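Local coordinates for protein thermotoga maritima TmcAL (Thermotoga maritima, PDB 5Y0T) that belongs to the HIGH nucleotidyl transferase family and binds adenosine-5'-rp-alpha-thio-triphosphate at the C-terminal end of a strand in a Rossmann-like, HUP-clan sheet, at residues A[101-104]-A[110-113]. Sequence-based numbering, arbitrary orientation.
Sequences FGSE and FLQR. With TAT (adenosine-5'-rp-alpha-thio-triphosphate), chain E.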
loop_
_atom_site.group_PDB
_atom_site.type_symbol
_atom_site.label_atom_id
_atom_site.label_comp_id
_atom_site.label_asym_id
_atom_site.label_seq_id
_atom_site.Cartn_x
_atom_site.Cartn_y
_atom_site.Cartn_z
ATOM N N PHE A 101 -16.040 -0.071 34.325
ATOM C CA PHE A 101 -14.739 -0.410 33.746
ATOM C C PHE A 101 -13.793 -0.947 34.811
ATOM O O PHE A 101 -13.889 -0.559 35.968
ATOM C CB PHE A 101 -14.113 0.807 33.044
ATOM C CG PHE A 101 -14.013 2.044 33.915
ATOM C CD1 PHE A 101 -14.982 3.039 33.839
ATOM C CD2 PHE A 101 -12.938 2.229 34.769
ATOM C CE1 PHE A 101 -14.895 4.176 34.634
ATOM C CE2 PHE A 101 -12.844 3.364 35.559
ATOM C CZ PHE A 101 -13.831 4.336 35.488
ATOM N N GLY A 102 -12.875 -1.824 34.407
ATOM C CA GLY A 102 -11.860 -2.336 35.305
ATOM C C GLY A 102 -10.866 -1.244 35.648
ATOM O O GLY A 102 -10.535 -0.409 34.801
ATOM N N SER A 103 -10.391 -1.260 36.889
ATOM C CA SER A 103 -9.570 -0.177 37.429
ATOM C C SER A 103 -8.455 -0.723 38.323
ATOM O O SER A 103 -8.666 -1.672 39.083
ATOM C CB SER A 103 -10.474 0.800 38.195
ATOM O OG SER A 103 -9.758 1.617 39.099
ATOM N N GLU A 104 -7.260 -0.143 38.237
ATOM C CA GLU A 104 -6.179 -0.578 39.114
ATOM C C GLU A 104 -6.432 -0.145 40.556
ATOM O O GLU A 104 -6.134 -0.887 41.513
ATOM C CB GLU A 104 -4.824 -0.030 38.633
ATOM C CG GLU A 104 -4.338 -0.616 37.295
ATOM C CD GLU A 104 -4.835 0.157 36.080
ATOM O OE1 GLU A 104 -5.688 1.067 36.241
ATOM O OE2 GLU A 104 -4.373 -0.151 34.957
ATOM N N PHE A 110 -11.968 9.307 43.056
ATOM C CA PHE A 110 -10.739 9.945 42.586
ATOM C C PHE A 110 -10.812 10.218 41.079
ATOM O O PHE A 110 -10.493 11.323 40.618
ATOM C CB PHE A 110 -9.501 9.092 42.918
ATOM C CG PHE A 110 -8.256 9.536 42.183
ATOM C CD1 PHE A 110 -7.577 10.677 42.572
ATOM C CD2 PHE A 110 -7.790 8.828 41.087
ATOM C CE1 PHE A 110 -6.442 11.104 41.886
ATOM C CE2 PHE A 110 -6.667 9.245 40.391
ATOM C CZ PHE A 110 -5.987 10.390 40.795
ATOM N N LEU A 111 -11.272 9.234 40.309
ATOM C CA LEU A 111 -11.299 9.386 38.850
ATOM C C LEU A 111 -12.297 10.466 38.424
ATOM O O LEU A 111 -12.053 11.225 37.487
ATOM C CB LEU A 111 -11.648 8.058 38.181
ATOM C CG LEU A 111 -10.702 6.906 38.525
ATOM C CD1 LEU A 111 -11.118 5.644 37.771
ATOM C CD2 LEU A 111 -9.265 7.285 38.195
ATOM N N GLN A 112 -13.422 10.534 39.123
ATOM C CA GLN A 112 -14.420 11.551 38.827
ATOM C C GLN A 112 -13.911 12.954 39.153
ATOM O O GLN A 112 -14.189 13.898 38.408
ATOM C CB GLN A 112 -15.723 11.263 39.589
ATOM C CG GLN A 112 -16.650 10.295 38.832
ATOM C CD GLN A 112 -17.735 9.704 39.705
ATOM O OE1 GLN A 112 -17.824 10.006 40.901
ATOM N NE2 GLN A 112 -18.571 8.849 39.114
ATOM N N ARG A 113 -13.183 13.096 40.259
ATOM C CA ARG A 113 -12.597 14.391 40.606
ATOM C C ARG A 113 -11.640 14.849 39.519
ATOM O O ARG A 113 -11.645 16.020 39.123
ATOM C CB ARG A 113 -11.862 14.334 41.954
ATOM C CG ARG A 113 -12.613 15.003 43.102
ATOM C CD ARG A 113 -11.727 15.233 44.348
ATOM N NE ARG A 113 -11.033 14.024 44.794
ATOM C CZ ARG A 113 -11.619 12.995 45.406
ATOM N NH1 ARG A 113 -12.926 13.011 45.645
ATOM N NH2 ARG A 113 -10.897 11.938 45.774
HETATM N N1 TAT E . -9.683 -8.116 36.191
HETATM C C2 TAT E . -10.741 -7.283 36.154
HETATM N N3 TAT E . -11.148 -6.650 35.039
HETATM C C4 TAT E . -10.492 -6.829 33.867
HETATM C C5 TAT E . -9.341 -7.736 33.821
HETATM C C6 TAT E . -8.951 -8.389 35.092
HETATM N N6 TAT E . -7.896 -9.238 35.145
HETATM N N7 TAT E . -8.895 -7.734 32.547
HETATM C C8 TAT E . -9.697 -6.906 31.829
HETATM N N9 TAT E . -10.647 -6.371 32.622
HETATM P PA TAT E . -10.462 -5.003 27.337
HETATM P PB TAT E . -7.792 -4.893 28.560
HETATM P PG TAT E . -5.580 -6.682 29.072
HETATM C "C1'" TAT E . -11.691 -5.410 32.202
HETATM O O1A TAT E . -5.616 -8.144 29.483
HETATM O O1B TAT E . -6.834 -4.044 27.782
HETATM S S1G TAT E . -10.631 -3.093 27.008
HETATM C "C2'" TAT E . -11.040 -4.159 31.615
HETATM O "O2'" TAT E . -10.562 -3.278 32.632
HETATM O O2A TAT E . -11.016 -5.957 26.292
HETATM O O2B TAT E . -8.349 -4.370 29.860
HETATM O O2G TAT E . -4.882 -6.465 27.744
HETATM C "C3'" TAT E . -12.172 -3.582 30.794
HETATM O "O3'" TAT E . -13.046 -2.779 31.610
HETATM O O3A TAT E . -8.927 -5.453 27.560
HETATM O O3B TAT E . -7.139 -6.356 28.812
HETATM O O3G TAT E . -5.159 -5.699 30.138
HETATM C "C4'" TAT E . -12.922 -4.826 30.327
HETATM O "O4'" TAT E . -12.500 -5.921 31.148
HETATM C "C5'" TAT E . -12.609 -5.165 28.866
HETATM O "O5'" TAT E . -11.196 -5.316 28.733
#
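Behind the nucleotide pocket of this HUP-clan, Rossmann-like fold, the C-terminal end of strand 98-103 packs through Phe101 against Leu111 of helix 108-120. The evidence for an apolar contact is direct: CE2 of Phe101 and CD1 of Leu111 lie 3.6 Å apart, and CZ of Phe101 is 3.8 Å from the same methyl. CD1 lies in the plane of the ring, so the methyl meets an edge and not a face. The two side chains reach toward each other across the gap between strand and helix; in Phe101, a chi1 of 54° swings the ring toward the helix, which brings CE2 and CZ to the leucine methyl. Ser103 adds a looser touch, its OG 4.5 Å from CD1 of Leu111, while that hydroxyl is hydrogen-bonded to Asp169 OD1 and Asn106 N. No hydrogen bond joins the two segments, and they bury just 83 Å² together. On the side turned away from Leu111, Gly102 N donates to O3' of adenosine-5'-rp-alpha-thio-triphosphate at 3.0 Å, nearly straight at 176°. CA of Gly102 lies 3.1 Å from O2' of the ligand, so the ribose rests directly on the glycine backbone. Strand 98-103 runs parallel to strands 3-8 and 187-192, and Thr190 of the latter touches Phe101, Ser103 and Leu111, while Val173 and Ile176 of helix 167-182 also pack on Leu111.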